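Local coordinates for electron transfer flavoprotein, beta subunit (Thermotoga maritima, PDB 7KOE) that binds flavin-adenine dinucleotide and, as the beta subunit of an electron transfer flavoprotein, probably takes part in electron transfer, at residues N46-A56 with I129-D137; T66-A77 with L89-F100. One frame throughout, in Å; residues are numbered along the deposited sequence.

Contact 1: residues N46-A56 with I129-D137; sequences NPDDERALELA and ILTGKQAVD. With FAD (flavin-adenine dinucleotide), chain I.
Asn46 reaches over to the loop that follows strand 129-132, its ND2 donating to the carbonyl O of Gln134; this bond is modelled very short, so its length is doubtful. With CG anti to the backbone N (chi1 -177°), the amide is carried from the head of helix 47-56 across to that loop, and OD1 comes to 3.3 Å from the Val136 methyl CG2. Asp48 meets the same turn with its carboxylate: the backbone N of Gln134 makes a weak, bent bond to Asp48 OD2 at 3.1 Å. The adenosine ribose of FAD lies beside the place where helix start and strand end meet. Gly132 N donates to FAD O2B at 3.2 Å, while the carboxylate of Asp49 faces the two ribose hydroxyls, too closely modelled for the details to be trusted. Asn46 ND2 also bonds Asp49 OD2, whose place is less sure, linking the loop carbonyl to the acid at the ribose. Further along the loop, Ala135 N points a nearly straight bond (164°) at the phosphate oxygen FAD O1A, 3.2 Å away. Behind this polar end the packing is apolar. Leu130 spreads its two methyls under the helix, CD1 lying 3.7 Å from Ala56 CB and CD2 4.1 Å from Leu55 CD2. Helix and strand run nearly antiparallel (153°), so the helix start and the strand's C-terminal end converge on the cofactor, as expected of a Rossmann-like alpha/beta domain. Strand 129-132 is hydrogen-bonded between strands 13-22 and 191-195, and the helix packs over them, Ala56 touching Val16 and both Ala52 and Leu55 touching Ile195.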
# COMPACT_ATOMS: atom_id res chain seq x y z
N ASN A 46 38.89 8.02 6.11
CA ASN A 46 39.23 6.83 6.85
C ASN A 46 40.12 7.22 8.03
O ASN A 46 41.09 7.96 7.85
CB ASN A 46 39.96 5.86 5.93
CG ASN A 46 40.30 4.56 6.60
OD1 ASN A 46 39.47 3.97 7.29
ND2 ASN A 46 41.52 4.11 6.41
N PRO A 47 39.79 6.78 9.26
CA PRO A 47 40.58 7.21 10.43
C PRO A 47 42.00 6.69 10.45
O PRO A 47 42.84 7.28 11.14
CB PRO A 47 39.77 6.66 11.61
CG PRO A 47 38.40 6.50 11.08
CD PRO A 47 38.56 6.10 9.65
N ASP A 48 42.31 5.61 9.73
CA ASP A 48 43.70 5.23 9.53
C ASP A 48 44.43 6.20 8.61
O ASP A 48 45.66 6.27 8.65
CB ASP A 48 43.80 3.82 8.95
CG ASP A 48 43.50 2.74 9.97
OD1 ASP A 48 43.82 2.93 11.16
OD2 ASP A 48 42.95 1.69 9.59
N ASP A 49 43.70 6.95 7.78
CA ASP A 49 44.30 7.90 6.85
C ASP A 49 44.43 9.30 7.42
O ASP A 49 45.19 10.09 6.86
CB ASP A 49 43.50 7.96 5.55
CG ASP A 49 43.73 6.76 4.68
OD1 ASP A 49 44.76 6.75 3.98
OD2 ASP A 49 42.91 5.83 4.71
N GLU A 50 43.71 9.62 8.49
CA GLU A 50 43.96 10.88 9.17
C GLU A 50 45.32 10.88 9.85
O GLU A 50 45.95 11.94 9.99
CB GLU A 50 42.86 11.17 10.18
CG GLU A 50 41.54 11.59 9.56
CD GLU A 50 40.38 11.48 10.53
OE1 GLU A 50 40.62 11.50 11.75
OE2 GLU A 50 39.23 11.37 10.06
N ARG A 51 45.80 9.71 10.26
CA ARG A 51 47.16 9.60 10.77
C ARG A 51 48.18 9.68 9.65
O ARG A 51 49.30 10.14 9.86
CB ARG A 51 47.33 8.30 11.55
CG ARG A 51 46.13 7.89 12.36
CD ARG A 51 45.89 8.85 13.49
NE ARG A 51 45.12 8.26 14.58
CZ ARG A 51 43.80 8.20 14.62
NH1 ARG A 51 43.08 8.69 13.62
NH2 ARG A 51 43.19 7.65 15.66
N ALA A 52 47.80 9.24 8.45
CA ALA A 52 48.69 9.36 7.30
C ALA A 52 48.77 10.80 6.83
O ALA A 52 49.83 11.25 6.38
CB ALA A 52 48.21 8.45 6.17
N LEU A 53 47.66 11.54 6.90
CA LEU A 53 47.67 12.94 6.51
C LEU A 53 48.40 13.80 7.53
O LEU A 53 49.02 14.80 7.15
CB LEU A 53 46.24 13.45 6.33
CG LEU A 53 45.45 12.88 5.17
CD1 LEU A 53 43.98 13.17 5.35
CD2 LEU A 53 45.94 13.45 3.89
N GLU A 54 48.31 13.45 8.81
CA GLU A 54 49.01 14.22 9.83
C GLU A 54 50.51 13.98 9.76
O GLU A 54 51.30 14.91 9.97
CB GLU A 54 48.43 13.88 11.21
CG GLU A 54 49.32 14.17 12.41
CD GLU A 54 49.61 15.64 12.60
OE1 GLU A 54 48.78 16.48 12.20
OE2 GLU A 54 50.67 15.97 13.18
N LEU A 55 50.92 12.75 9.43
CA LEU A 55 52.33 12.48 9.20
C LEU A 55 52.84 13.22 7.97
O LEU A 55 53.98 13.71 7.96
CB LEU A 55 52.55 10.98 9.04
CG LEU A 55 53.96 10.52 8.65
CD1 LEU A 55 54.93 10.76 9.78
CD2 LEU A 55 53.95 9.06 8.25
N ALA A 56 52.01 13.33 6.95
CA ALA A 56 52.39 14.05 5.74
C ALA A 56 52.50 15.55 6.00
O ALA A 56 53.35 16.22 5.41
CB ALA A 56 51.38 13.78 4.64
N ILE A 129 54.79 7.06 -0.40
CA ILE A 129 53.36 6.91 -0.56
C ILE A 129 52.78 6.48 0.78
O ILE A 129 53.15 5.43 1.31
CB ILE A 129 53.00 5.89 -1.66
CG1 ILE A 129 53.40 6.44 -3.02
CG2 ILE A 129 51.53 5.57 -1.63
CD1 ILE A 129 53.13 5.50 -4.15
N LEU A 130 51.89 7.29 1.33
CA LEU A 130 51.29 7.02 2.62
C LEU A 130 49.86 6.55 2.42
O LEU A 130 49.04 7.28 1.87
CB LEU A 130 51.31 8.26 3.51
CG LEU A 130 52.64 8.98 3.67
CD1 LEU A 130 52.46 10.20 4.52
CD2 LEU A 130 53.62 8.06 4.31
N THR A 131 49.57 5.33 2.84
CA THR A 131 48.19 4.86 2.92
C THR A 131 47.85 4.58 4.37
O THR A 131 48.69 4.70 5.26
CB THR A 131 47.97 3.61 2.06
OG1 THR A 131 48.57 2.48 2.70
CG2 THR A 131 48.56 3.77 0.68
N GLY A 132 46.62 4.21 4.60
CA GLY A 132 46.22 3.77 5.92
C GLY A 132 46.31 2.27 6.04
O GLY A 132 46.49 1.56 5.06
N LYS A 133 46.19 1.80 7.28
CA LYS A 133 46.28 0.37 7.54
C LYS A 133 45.07 -0.36 6.96
O LYS A 133 45.21 -1.44 6.38
CB LYS A 133 46.41 0.12 9.04
CG LYS A 133 46.64 -1.33 9.41
CD LYS A 133 45.45 -1.89 10.17
CE LYS A 133 45.62 -3.37 10.41
NZ LYS A 133 44.48 -3.96 11.16
N GLN A 134 43.90 0.24 7.08
CA GLN A 134 42.67 -0.35 6.59
C GLN A 134 41.67 0.76 6.32
O GLN A 134 41.63 1.76 7.03
CB GLN A 134 42.06 -1.31 7.61
CG GLN A 134 42.40 -2.77 7.42
CD GLN A 134 41.74 -3.62 8.47
OE1 GLN A 134 40.95 -3.13 9.27
NE2 GLN A 134 42.07 -4.90 8.48
N ALA A 135 40.85 0.56 5.30
CA ALA A 135 39.57 1.25 5.27
C ALA A 135 38.64 0.55 6.25
O ALA A 135 38.94 -0.52 6.75
CB ALA A 135 38.97 1.23 3.87
N VAL A 136 37.49 1.17 6.52
CA VAL A 136 36.59 0.50 7.45
C VAL A 136 35.43 -0.16 6.72
O VAL A 136 34.93 -1.20 7.17
CB VAL A 136 36.09 1.47 8.54
CG1 VAL A 136 35.53 0.68 9.70
CG2 VAL A 136 37.20 2.36 9.01
N ASP A 137 35.01 0.37 5.57
CA ASP A 137 34.07 -0.33 4.72
C ASP A 137 34.84 -1.28 3.82
O ASP A 137 35.60 -0.85 2.94
CB ASP A 137 33.24 0.66 3.89
CG ASP A 137 34.07 1.75 3.27
OD1 ASP A 137 35.22 1.92 3.71
OD2 ASP A 137 33.59 2.42 2.33
PA FAD I . 42.02 -0.75 2.07
O1A FAD I . 42.12 -1.58 3.31
O2A FAD I . 42.70 -1.24 0.83
O5B FAD I . 42.51 0.74 2.38
C5B FAD I . 43.90 0.93 2.69
C4B FAD I . 44.30 2.34 2.31
O4B FAD I . 44.40 2.43 0.87
C3B FAD I . 43.33 3.45 2.68
O3B FAD I . 43.50 3.88 4.02
C2B FAD I . 43.75 4.54 1.69
O2B FAD I . 44.92 5.21 2.10
C1B FAD I . 43.99 3.71 0.44
N9A FAD I . 42.79 3.56 -0.37
C8A FAD I . 41.80 2.63 -0.22
N7A FAD I . 40.84 2.77 -1.10
C5A FAD I . 41.23 3.86 -1.87
C6A FAD I . 40.64 4.52 -2.97
N6A FAD I . 39.48 4.16 -3.50
N1A FAD I . 41.30 5.58 -3.48
C2A FAD I . 42.47 5.94 -2.93
N3A FAD I . 43.12 5.40 -1.91
C4A FAD I . 42.43 4.35 -1.42
N1 FAD I . 37.83 -5.57 -2.48
C2 FAD I . 38.75 -6.55 -2.47
O2 FAD I . 39.78 -6.46 -3.14
N3 FAD I . 38.60 -7.68 -1.74
C4 FAD I . 37.49 -7.88 -0.95
O4 FAD I . 37.39 -8.91 -0.30
C4X FAD I . 36.51 -6.89 -0.93
N5 FAD I . 35.45 -7.07 -0.19
C5X FAD I . 34.50 -6.08 -0.19
C6 FAD I . 33.35 -6.26 0.60
C7 FAD I . 32.36 -5.31 0.65
C7M FAD I . 31.14 -5.53 1.51
C8 FAD I . 32.50 -4.12 -0.11
C8M FAD I . 31.43 -3.07 -0.07
C9 FAD I . 33.62 -3.93 -0.88
C9A FAD I . 34.64 -4.90 -0.94
N10 FAD I . 35.79 -4.74 -1.71
C10 FAD I . 36.75 -5.72 -1.74
C1' FAD I . 35.96 -3.52 -2.51
C2' FAD I . 37.21 -2.75 -2.12
O2' FAD I . 36.99 -2.06 -0.91
C3' FAD I . 37.61 -1.74 -3.20
O3' FAD I . 38.25 -2.44 -4.27
C4' FAD I . 38.53 -0.63 -2.69
O4' FAD I . 39.25 -0.05 -3.77
C5' FAD I . 39.50 -1.12 -1.65
O5' FAD I . 39.14 -0.59 -0.35
P FAD I . 39.43 -1.47 0.96
O1P FAD I . 38.18 -1.60 1.75
O2P FAD I . 40.13 -2.71 0.52
O3P FAD I . 40.47 -0.54 1.73

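Contact 2: residues T66-A77 with L89-F100; sequences TVYVITMGPPQA and LDEAVHLSDRTF. With FAD (flavin-adenine dinucleotide), chain I.
Tyr68 and Glu91 lie side by side and point the same way from neighbouring strands, the aliphatic part of the glutamate laid over the tyrosine ring. Glu91 CB sits 3.5 Å from the Tyr68 ring centroid, almost on the ring normal, a CH-pi contact. The Glu91 chain then bends at chi2 (-69°), leading its carboxylate away from the ring to Tyr216. Val93 CG2 meets the ring at its edge instead, near the ring plane. On the same face of the sheet, Ile70 runs alongside Val93, and its far methyl CD1 crosses to Leu95 CD1 at 3.8 Å. Met72 holds CG anti to the backbone N (chi1 178°), which brings CG to Phe100 CB, and its chain then bends so that SD lies obliquely to the ring, 5.4 Å from the Phe100 centroid, a Met-aromatic contact. Strands 66-72 and 91-95 are parallel neighbours joined through helix 78-85, a beta-alpha-beta crossover, and their backbone bonds alternate from Val69 N to Glu91 O up to Leu95 N to Thr71 O; before that Val67 O takes Asp90 N and, weakly, Glu91 N. Toward the C-terminal part of strand 66-72, the backbone of Met72 holds the adenine of FAD by a pair of bonds: Met72 N donates to FAD N1A at 3.0 Å, and FAD N6A donates to Met72 O at 2.6 Å. The opposite face carries Val69, Ala92, Thr71 and His94, and Leu81 of helix 78-85 packs on all four. Here the His94 ring presents its edge to two carbonyls in its plane, CD2 at 3.3 Å from Thr71 O and NE2 at 3.0 Å from Pro74 O. Ser96 CB lies over one face of this imidazole, 3.5 Å above its plane.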
# COMPACT_ATOMS: atom_id res chain seq x y z
N THR A 66 56.52 18.26 -0.98
CA THR A 66 55.30 18.62 -1.68
C THR A 66 54.30 17.48 -1.62
O THR A 66 54.40 16.52 -2.38
CB THR A 66 55.59 18.98 -3.13
OG1 THR A 66 55.63 17.79 -3.92
CG2 THR A 66 56.92 19.70 -3.24
N VAL A 67 53.33 17.57 -0.71
CA VAL A 67 52.41 16.46 -0.48
C VAL A 67 51.19 16.61 -1.37
O VAL A 67 50.54 17.65 -1.37
CB VAL A 67 52.01 16.38 0.99
CG1 VAL A 67 51.27 15.10 1.22
CG2 VAL A 67 53.22 16.45 1.88
N TYR A 68 50.88 15.56 -2.12
CA TYR A 68 49.62 15.43 -2.84
C TYR A 68 48.75 14.44 -2.10
O TYR A 68 49.25 13.61 -1.34
CB TYR A 68 49.85 14.96 -4.28
CG TYR A 68 50.13 16.05 -5.27
CD1 TYR A 68 51.11 17.00 -5.02
CD2 TYR A 68 49.44 16.11 -6.47
CE1 TYR A 68 51.38 18.00 -5.93
CE2 TYR A 68 49.70 17.10 -7.39
CZ TYR A 68 50.67 18.05 -7.11
OH TYR A 68 50.94 19.04 -8.03
N VAL A 69 47.45 14.51 -2.33
CA VAL A 69 46.50 13.54 -1.78
C VAL A 69 45.57 13.11 -2.90
O VAL A 69 45.10 13.94 -3.68
CB VAL A 69 45.76 14.11 -0.54
CG1 VAL A 69 45.15 15.44 -0.81
CG2 VAL A 69 44.69 13.17 -0.06
N ILE A 70 45.36 11.80 -3.03
CA ILE A 70 44.65 11.24 -4.17
C ILE A 70 43.54 10.33 -3.66
O ILE A 70 43.70 9.64 -2.65
CB ILE A 70 45.62 10.51 -5.12
CG1 ILE A 70 44.92 10.00 -6.38
CG2 ILE A 70 46.37 9.39 -4.43
CD1 ILE A 70 45.86 9.40 -7.38
N THR A 71 42.39 10.38 -4.32
CA THR A 71 41.26 9.53 -3.98
C THR A 71 40.60 9.05 -5.26
O THR A 71 40.26 9.85 -6.13
CB THR A 71 40.23 10.27 -3.12
OG1 THR A 71 40.89 10.82 -1.98
CG2 THR A 71 39.15 9.32 -2.64
N MET A 72 40.42 7.74 -5.37
CA MET A 72 39.60 7.13 -6.40
C MET A 72 38.27 6.79 -5.75
O MET A 72 38.17 5.83 -4.99
CB MET A 72 40.28 5.89 -6.98
CG MET A 72 39.47 5.17 -8.03
SD MET A 72 39.64 3.38 -7.93
CE MET A 72 38.31 2.98 -6.80
N GLY A 73 37.25 7.60 -6.02
CA GLY A 73 35.97 7.40 -5.39
C GLY A 73 34.82 8.04 -6.13
O GLY A 73 34.95 8.47 -7.27
N PRO A 74 33.67 8.11 -5.47
CA PRO A 74 32.48 8.73 -6.07
C PRO A 74 32.65 10.24 -6.19
O PRO A 74 33.62 10.80 -5.66
CB PRO A 74 31.37 8.38 -5.07
CG PRO A 74 31.89 7.23 -4.30
CD PRO A 74 33.35 7.48 -4.18
N PRO A 75 31.75 10.93 -6.90
CA PRO A 75 31.83 12.41 -6.93
C PRO A 75 31.60 13.07 -5.58
O PRO A 75 32.00 14.23 -5.41
CB PRO A 75 30.74 12.80 -7.93
CG PRO A 75 30.64 11.63 -8.82
CD PRO A 75 30.85 10.43 -7.95
N GLN A 76 30.98 12.38 -4.62
CA GLN A 76 30.84 12.92 -3.27
C GLN A 76 32.13 12.82 -2.46
O GLN A 76 32.16 13.34 -1.34
CB GLN A 76 29.72 12.19 -2.53
CG GLN A 76 29.94 10.70 -2.41
CD GLN A 76 29.28 10.11 -1.18
OE1 GLN A 76 29.18 10.76 -0.14
NE2 GLN A 76 28.81 8.87 -1.29
N ALA A 77 33.17 12.19 -2.99
CA ALA A 77 34.44 12.05 -2.29
C ALA A 77 35.38 13.21 -2.56
O ALA A 77 36.55 13.14 -2.19
CB ALA A 77 35.12 10.74 -2.67
N LEU A 89 48.14 20.50 3.20
CA LEU A 89 48.73 19.83 2.06
C LEU A 89 48.70 20.72 0.83
O LEU A 89 47.97 21.71 0.78
CB LEU A 89 48.00 18.52 1.79
CG LEU A 89 48.50 17.24 2.45
CD1 LEU A 89 48.50 17.28 3.97
CD2 LEU A 89 47.67 16.10 1.97
N ASP A 90 49.51 20.37 -0.17
CA ASP A 90 49.58 21.20 -1.36
C ASP A 90 48.39 20.98 -2.29
O ASP A 90 47.60 21.89 -2.52
CB ASP A 90 50.89 20.95 -2.12
CG ASP A 90 52.05 21.72 -1.54
OD1 ASP A 90 51.81 22.82 -0.99
OD2 ASP A 90 53.19 21.24 -1.63
N GLU A 91 48.25 19.78 -2.83
CA GLU A 91 47.27 19.54 -3.86
C GLU A 91 46.44 18.30 -3.55
O GLU A 91 46.89 17.40 -2.84
CB GLU A 91 47.92 19.37 -5.24
CG GLU A 91 48.60 20.62 -5.76
CD GLU A 91 47.61 21.71 -6.12
OE1 GLU A 91 46.56 21.39 -6.71
OE2 GLU A 91 47.89 22.89 -5.82
N ALA A 92 45.23 18.29 -4.08
CA ALA A 92 44.36 17.13 -4.02
C ALA A 92 44.03 16.70 -5.44
O ALA A 92 43.93 17.53 -6.35
CB ALA A 92 43.07 17.43 -3.26
N VAL A 93 43.86 15.40 -5.63
CA VAL A 93 43.64 14.81 -6.94
C VAL A 93 42.48 13.84 -6.83
O VAL A 93 42.49 12.96 -5.97
CB VAL A 93 44.91 14.11 -7.46
CG1 VAL A 93 44.57 13.11 -8.54
CG2 VAL A 93 45.90 15.13 -7.99
N HIS A 94 41.48 14.02 -7.68
CA HIS A 94 40.31 13.16 -7.68
C HIS A 94 40.33 12.28 -8.93
O HIS A 94 40.50 12.79 -10.04
CB HIS A 94 39.03 13.98 -7.63
CG HIS A 94 37.85 13.22 -7.13
ND1 HIS A 94 36.58 13.74 -7.12
CD2 HIS A 94 37.75 11.96 -6.63
CE1 HIS A 94 35.74 12.84 -6.63
NE2 HIS A 94 36.43 11.76 -6.33
N LEU A 95 40.16 10.99 -8.73
CA LEU A 95 39.97 10.05 -9.83
C LEU A 95 38.48 9.73 -9.84
O LEU A 95 38.04 8.72 -9.29
CB LEU A 95 40.81 8.80 -9.65
CG LEU A 95 42.27 9.02 -9.24
CD1 LEU A 95 42.92 7.69 -8.96
CD2 LEU A 95 43.02 9.76 -10.32
N SER A 96 37.70 10.60 -10.47
CA SER A 96 36.25 10.50 -10.44
C SER A 96 35.74 10.09 -11.81
O SER A 96 35.84 10.87 -12.77
CB SER A 96 35.61 11.83 -10.02
OG SER A 96 34.20 11.71 -10.01
N ASP A 97 35.20 8.88 -11.88
CA ASP A 97 34.62 8.30 -13.08
C ASP A 97 33.86 7.06 -12.64
O ASP A 97 34.30 6.35 -11.74
CB ASP A 97 35.69 7.94 -14.11
CG ASP A 97 35.15 7.84 -15.51
OD1 ASP A 97 33.92 8.02 -15.69
OD2 ASP A 97 35.94 7.59 -16.44
N ARG A 98 32.72 6.81 -13.29
CA ARG A 98 32.03 5.55 -13.00
C ARG A 98 32.54 4.42 -13.88
O ARG A 98 32.00 3.31 -13.81
CB ARG A 98 30.52 5.71 -13.15
CG ARG A 98 30.04 6.11 -14.53
CD ARG A 98 28.53 6.17 -14.54
NE ARG A 98 28.01 7.11 -13.54
CZ ARG A 98 27.85 8.41 -13.74
NH1 ARG A 98 27.37 9.18 -12.77
NH2 ARG A 98 28.15 8.95 -14.92
N THR A 99 33.57 4.68 -14.68
CA THR A 99 34.46 3.63 -15.14
C THR A 99 35.16 2.94 -13.98
O THR A 99 35.43 1.74 -14.06
CB THR A 99 35.49 4.23 -16.11
OG1 THR A 99 34.81 5.09 -17.04
CG2 THR A 99 36.23 3.16 -16.87
N PHE A 100 35.42 3.67 -12.88
CA PHE A 100 36.08 3.12 -11.71
C PHE A 100 35.12 2.58 -10.66
O PHE A 100 35.56 2.19 -9.58
CB PHE A 100 36.96 4.19 -11.04
CG PHE A 100 37.91 4.89 -11.97
CD1 PHE A 100 38.55 4.23 -12.99
CD2 PHE A 100 38.16 6.24 -11.80
CE1 PHE A 100 39.41 4.89 -13.84
CE2 PHE A 100 39.03 6.91 -12.63
CZ PHE A 100 39.65 6.23 -13.65
PA FAD I . 42.02 -0.75 2.07
O1A FAD I . 42.12 -1.58 3.31
O2A FAD I . 42.70 -1.24 0.83
O5B FAD I . 42.51 0.74 2.38
C5B FAD I . 43.90 0.93 2.69
C4B FAD I . 44.30 2.34 2.31
O4B FAD I . 44.40 2.43 0.87
C3B FAD I . 43.33 3.45 2.68
O3B FAD I . 43.50 3.88 4.02
C2B FAD I . 43.75 4.54 1.69
O2B FAD I . 44.92 5.21 2.10
C1B FAD I . 43.99 3.71 0.44
N9A FAD I . 42.79 3.56 -0.37
C8A FAD I . 41.80 2.63 -0.22
N7A FAD I . 40.84 2.77 -1.10
C5A FAD I . 41.23 3.86 -1.87
C6A FAD I . 40.64 4.52 -2.97
N6A FAD I . 39.48 4.16 -3.50
N1A FAD I . 41.30 5.58 -3.48
C2A FAD I . 42.47 5.94 -2.93
N3A FAD I . 43.12 5.40 -1.91
C4A FAD I . 42.43 4.35 -1.42
N1 FAD I . 37.83 -5.57 -2.48
C2 FAD I . 38.75 -6.55 -2.47
O2 FAD I . 39.78 -6.46 -3.14
N3 FAD I . 38.60 -7.68 -1.74
C4 FAD I . 37.49 -7.88 -0.95
O4 FAD I . 37.39 -8.91 -0.30
C4X FAD I . 36.51 -6.89 -0.93
N5 FAD I . 35.45 -7.07 -0.19
C5X FAD I . 34.50 -6.08 -0.19
C6 FAD I . 33.35 -6.26 0.60
C7 FAD I . 32.36 -5.31 0.65
C7M FAD I . 31.14 -5.53 1.51
C8 FAD I . 32.50 -4.12 -0.11
C8M FAD I . 31.43 -3.07 -0.07
C9 FAD I . 33.62 -3.93 -0.88
C9A FAD I . 34.64 -4.90 -0.94
N10 FAD I . 35.79 -4.74 -1.71
C10 FAD I . 36.75 -5.72 -1.74
C1' FAD I . 35.96 -3.52 -2.51
C2' FAD I . 37.21 -2.75 -2.12
O2' FAD I . 36.99 -2.06 -0.91
C3' FAD I . 37.61 -1.74 -3.20
O3' FAD I . 38.25 -2.44 -4.27
C4' FAD I . 38.53 -0.63 -2.69
O4' FAD I . 39.25 -0.05 -3.77
C5' FAD I . 39.50 -1.12 -1.65
O5' FAD I . 39.14 -0.59 -0.35
P FAD I . 39.43 -1.47 0.96
O1P FAD I . 38.18 -1.60 1.75
O2P FAD I . 40.13 -2.71 0.52
O3P FAD I . 40.47 -0.54 1.73

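In the fold
From the N terminus, strand 13-22 comes first; the chain then reaches Asn46 and helix 47-63, which opens contact 1. Strand 66-72 follows directly, and after helix 78-85 strand 91-95 returns beside it, so contact 2 closes a short loop. Only later, after helix 105-119, does strand 128-132 close the wide loop of contact 1, with contact 2 nested inside. Strand 13-22 pairs with both 66-72 and 128-132, so both contacts reach the same sheet, contact 1 by a strand and the helix packed on it, contact 2 by two strands. Leu53 CD2 of the helix packs 3.7 Å from Leu89 CD2. FAD bridges them, its ribose and phosphate at contact 1 and its adenine at contact 2.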